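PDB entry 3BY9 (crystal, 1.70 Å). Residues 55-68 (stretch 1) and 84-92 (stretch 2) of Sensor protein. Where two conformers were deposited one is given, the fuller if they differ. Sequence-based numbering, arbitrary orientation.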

# COMPACT_ATOMS: atom_id res chain seq x y z
N GLN A 55 6.40 31.10 5.03
CA GLN A 55 5.30 30.38 4.33
C GLN A 55 5.39 28.87 4.56
O GLN A 55 4.37 28.20 4.81
CB GLN A 55 5.34 30.66 2.84
CG GLN A 55 4.21 29.89 2.07
CD GLN A 55 2.86 30.39 2.45
OE1 GLN A 55 2.56 31.59 2.27
NE2 GLN A 55 2.01 29.51 3.01
N ILE A 56 6.60 28.32 4.50
CA ILE A 56 6.75 26.88 4.71
C ILE A 56 6.31 26.57 6.14
O ILE A 56 5.73 25.50 6.39
CB ILE A 56 8.23 26.47 4.42
CG1 ILE A 56 8.52 26.67 2.92
CG2 ILE A 56 8.49 25.02 4.89
CD1 ILE A 56 7.60 25.88 1.93
N ASP A 57 6.59 27.48 7.08
CA ASP A 57 6.18 27.27 8.46
C ASP A 57 4.65 27.14 8.54
O ASP A 57 4.11 26.23 9.17
CB ASP A 57 6.62 28.46 9.33
CG ASP A 57 8.08 28.44 9.64
OD1 ASP A 57 8.61 29.49 10.11
OD2 ASP A 57 8.72 27.39 9.43
N ILE A 58 3.96 28.07 7.88
CA ILE A 58 2.49 28.04 7.88
C ILE A 58 2.01 26.71 7.26
O ILE A 58 1.10 26.03 7.81
CB ILE A 58 1.92 29.20 7.04
CG1 ILE A 58 2.00 30.49 7.86
CG2 ILE A 58 0.46 28.91 6.63
CD1 ILE A 58 1.89 31.75 7.01
N THR A 59 2.58 26.35 6.12
CA THR A 59 2.12 25.14 5.42
C THR A 59 2.41 23.85 6.18
O THR A 59 1.57 22.96 6.24
CB THR A 59 2.65 25.14 4.00
OG1 THR A 59 2.26 26.39 3.39
CG2 THR A 59 2.02 23.97 3.20
N ASN A 60 3.59 23.78 6.78
CA ASN A 60 3.93 22.61 7.59
C ASN A 60 2.93 22.40 8.72
O ASN A 60 2.47 21.29 8.98
CB ASN A 60 5.28 22.80 8.27
CG ASN A 60 6.46 22.46 7.39
OD1 ASN A 60 6.37 21.73 6.39
ND2 ASN A 60 7.62 22.96 7.80
N ARG A 61 2.62 23.49 9.44
CA ARG A 61 1.69 23.40 10.57
C ARG A 61 0.29 23.05 10.12
O ARG A 61 -0.42 22.31 10.80
CB ARG A 61 1.72 24.72 11.36
CG ARG A 61 3.13 24.85 12.05
CD ARG A 61 3.32 26.16 12.83
NE ARG A 61 4.61 26.20 13.53
CZ ARG A 61 4.86 25.60 14.69
NH1 ARG A 61 3.92 24.90 15.32
NH2 ARG A 61 6.08 25.70 15.22
N TYR A 62 -0.08 23.53 8.92
CA TYR A 62 -1.42 23.19 8.39
C TYR A 62 -1.47 21.70 8.04
O TYR A 62 -2.43 21.01 8.40
CB TYR A 62 -1.72 24.04 7.15
CG TYR A 62 -3.01 23.65 6.47
CD1 TYR A 62 -4.22 23.71 7.15
CD2 TYR A 62 -3.01 23.24 5.14
CE1 TYR A 62 -5.45 23.35 6.53
CE2 TYR A 62 -4.22 22.89 4.50
CZ TYR A 62 -5.42 22.94 5.19
OH TYR A 62 -6.59 22.48 4.60
N LEU A 63 -0.44 21.20 7.36
CA LEU A 63 -0.47 19.77 6.97
C LEU A 63 -0.43 18.90 8.24
O LEU A 63 -1.01 17.81 8.29
CB LEU A 63 0.72 19.43 6.05
CG LEU A 63 0.67 20.15 4.66
CD1 LEU A 63 1.94 19.79 3.85
CD2 LEU A 63 -0.58 19.79 3.92
N GLU A 64 0.24 19.38 9.27
CA GLU A 64 0.29 18.62 10.51
C GLU A 64 -1.13 18.52 11.11
O GLU A 64 -1.50 17.47 11.63
CB GLU A 64 1.29 19.31 11.46
CG GLU A 64 1.50 18.57 12.77
CD GLU A 64 2.49 19.29 13.70
OE1 GLU A 64 2.91 20.45 13.44
OE2 GLU A 64 2.84 18.65 14.72
N GLN A 65 -1.89 19.62 11.03
CA GLN A 65 -3.27 19.67 11.54
C GLN A 65 -4.15 18.75 10.72
O GLN A 65 -4.94 18.00 11.26
CB GLN A 65 -3.78 21.14 11.48
CG GLN A 65 -3.15 21.96 12.57
CD GLN A 65 -3.25 23.46 12.35
OE1 GLN A 65 -2.90 24.25 13.24
NE2 GLN A 65 -3.69 23.87 11.17
N VAL A 66 -4.03 18.83 9.40
CA VAL A 66 -4.83 17.95 8.56
C VAL A 66 -4.54 16.49 8.88
O VAL A 66 -5.44 15.67 9.04
CB VAL A 66 -4.51 18.18 7.06
CG1 VAL A 66 -5.17 17.07 6.20
CG2 VAL A 66 -5.02 19.59 6.64
N ASN A 67 -3.26 16.18 8.96
CA ASN A 67 -2.83 14.80 9.18
C ASN A 67 -3.41 14.24 10.49
O ASN A 67 -3.78 13.05 10.59
CB ASN A 67 -1.30 14.75 9.18
CG ASN A 67 -0.75 13.33 9.23
OD1 ASN A 67 -0.21 12.84 10.27
ND2 ASN A 67 -0.86 12.66 8.12
N GLU A 68 -3.47 15.09 11.50
CA GLU A 68 -4.04 14.69 12.81
C GLU A 68 -5.57 14.49 12.70
O GLU A 68 -6.13 13.56 13.30
CB GLU A 68 -3.73 15.77 13.84
CG GLU A 68 -4.46 15.61 15.17
CD GLU A 68 -4.08 14.37 15.90
OE1 GLU A 68 -2.95 13.87 15.72
OE2 GLU A 68 -4.92 13.89 16.70
N THR A 84 10.21 17.29 -1.59
CA THR A 84 9.22 17.54 -0.56
C THR A 84 9.52 18.90 0.04
O THR A 84 10.63 19.13 0.53
CB THR A 84 9.28 16.45 0.54
OG1 THR A 84 9.01 15.21 -0.08
CG2 THR A 84 8.13 16.71 1.61
N ILE A 85 8.54 19.81 -0.00
CA ILE A 85 8.78 21.15 0.52
C ILE A 85 8.03 21.44 1.83
O ILE A 85 8.40 22.37 2.51
CB ILE A 85 8.44 22.27 -0.50
CG1 ILE A 85 6.93 22.27 -0.82
CG2 ILE A 85 9.25 22.10 -1.80
CD1 ILE A 85 6.59 23.60 -1.58
N ALA A 86 6.98 20.69 2.15
CA ALA A 86 6.29 20.93 3.43
C ALA A 86 5.70 19.58 3.82
O ALA A 86 5.37 18.76 2.97
CB ALA A 86 5.18 22.01 3.28
N SER A 87 5.54 19.34 5.12
CA SER A 87 5.08 18.01 5.49
C SER A 87 4.58 17.97 6.93
O SER A 87 5.08 18.68 7.79
CB SER A 87 6.28 17.05 5.39
OG SER A 87 5.90 15.72 5.77
N SER A 88 3.61 17.11 7.19
CA SER A 88 3.10 16.95 8.55
C SER A 88 4.18 16.43 9.49
O SER A 88 4.07 16.62 10.72
CB SER A 88 1.92 15.95 8.53
OG SER A 88 2.39 14.68 8.06
N ASN A 89 5.22 15.77 8.95
CA ASN A 89 6.28 15.22 9.83
C ASN A 89 7.54 16.07 9.92
O ASN A 89 8.61 15.59 10.31
CB ASN A 89 6.64 13.77 9.37
CG ASN A 89 7.02 13.68 7.89
OD1 ASN A 89 7.66 14.58 7.37
ND2 ASN A 89 6.63 12.60 7.22
N TRP A 90 7.37 17.37 9.60
CA TRP A 90 8.47 18.30 9.56
C TRP A 90 9.25 18.37 10.89
O TRP A 90 10.45 18.68 10.87
CB TRP A 90 7.98 19.71 9.23
CG TRP A 90 7.14 20.30 10.32
CD1 TRP A 90 5.82 20.11 10.54
CD2 TRP A 90 7.62 21.18 11.35
NE1 TRP A 90 5.42 20.84 11.66
CE2 TRP A 90 6.52 21.48 12.17
CE3 TRP A 90 8.87 21.71 11.65
CZ2 TRP A 90 6.63 22.32 13.29
CZ3 TRP A 90 8.99 22.56 12.78
CH2 TRP A 90 7.88 22.84 13.57
N ASN A 91 8.52 18.10 11.98
CA ASN A 91 9.03 18.13 13.36
C ASN A 91 9.26 16.76 13.96
O ASN A 91 9.34 16.61 15.20
CB ASN A 91 8.05 18.89 14.28
CG ASN A 91 6.59 18.37 14.19
OD1 ASN A 91 6.22 17.52 13.35
ND2 ASN A 91 5.75 18.92 15.05
N LEU A 92 9.39 15.75 13.11
CA LEU A 92 9.61 14.37 13.59
C LEU A 92 10.95 13.83 13.07
O LEU A 92 11.53 14.40 12.13
CB LEU A 92 8.49 13.46 13.10
CG LEU A 92 7.05 13.93 13.39
CD1 LEU A 92 6.08 12.84 12.97
CD2 LEU A 92 6.85 14.20 14.90
O HOH W 1 3.56 15.97 14.45

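Residues 55-68 form part of a longer helix that packs against the strand 84-87 and the turns following it. The helix and strand axes approach to 6.7 Å at an angle of 55°, and the contact buries 598 Å², summed over both sides. The CA atoms come closest at Glu64 and Ser88, 3.8 Å apart.

Three direct hydrogen bonds cross the interface, all accepted by helix side chains. Ser87 N donates to Asn60 OD1 at 2.8 Å, so the buried amide of Asn60 satisfies a strand NH that faces the helix. Farther along, Glu64 extends with chi1 and chi2 both t and divides its carboxylate between two donors: Trp90 NE1 reaches OE1 at 3.1 Å, and Asn91 ND2 reaches OE2 at 2.9 Å. The type I turn from Ser87 to Trp90, closed by a 3.2 Å hydrogen bond from Trp90 N to Ser87 O, overlaps the next, from Asn89 to Leu92, and both Trp90 and Asn91 point their CA-to-CB bonds toward the helix. A water reinforces this end of the contact, donating to Glu64 OE2 at 2.8 Å and to Asn91 OD1 at 3.3 Å.

Trp90, the residue with the largest covered area, also uses its ring. Asn60 CB lies over one face, 3.8 Å from the centroid of the five-membered ring and 20° off its normal, in a CH-pi contact, while Glu64 OE1 approaches at the edge, where the indole NH is available. Asn60 thus serves both strand and turn, through its amide oxygen and its methylene. Arg61 starts with its CA-to-CB bond pointing away, but its extended chain brings the guanidinium back, so that Trp90 CH2 lies over one of its faces, 3.8 Å from Arg61 NH2.

Van der Waals packing makes up much of the remaining contact. Ala86 points toward the helix, its CB 3.7 Å from Thr59 CG2 and 4.0 Å from Leu63 CD1; its single methyl suits a site where Asn60 OD1 also comes within 3.3 Å of Ala86 CB. Near the start of the stretch, Ile56 CD1 meets Ile85 CD1 at 4.3 Å, and Ile56 CG2 lies 3.6 Å from Ile85 O. The small side chain of Ser88 fits where the backbones converge: Ser88 CB is 3.5 Å from Leu63 O, 3.7 Å from Glu64 CA and 3.5 Å from Asn67 CB, while its hydroxyl is hydrogen-bonded elsewhere in the structure.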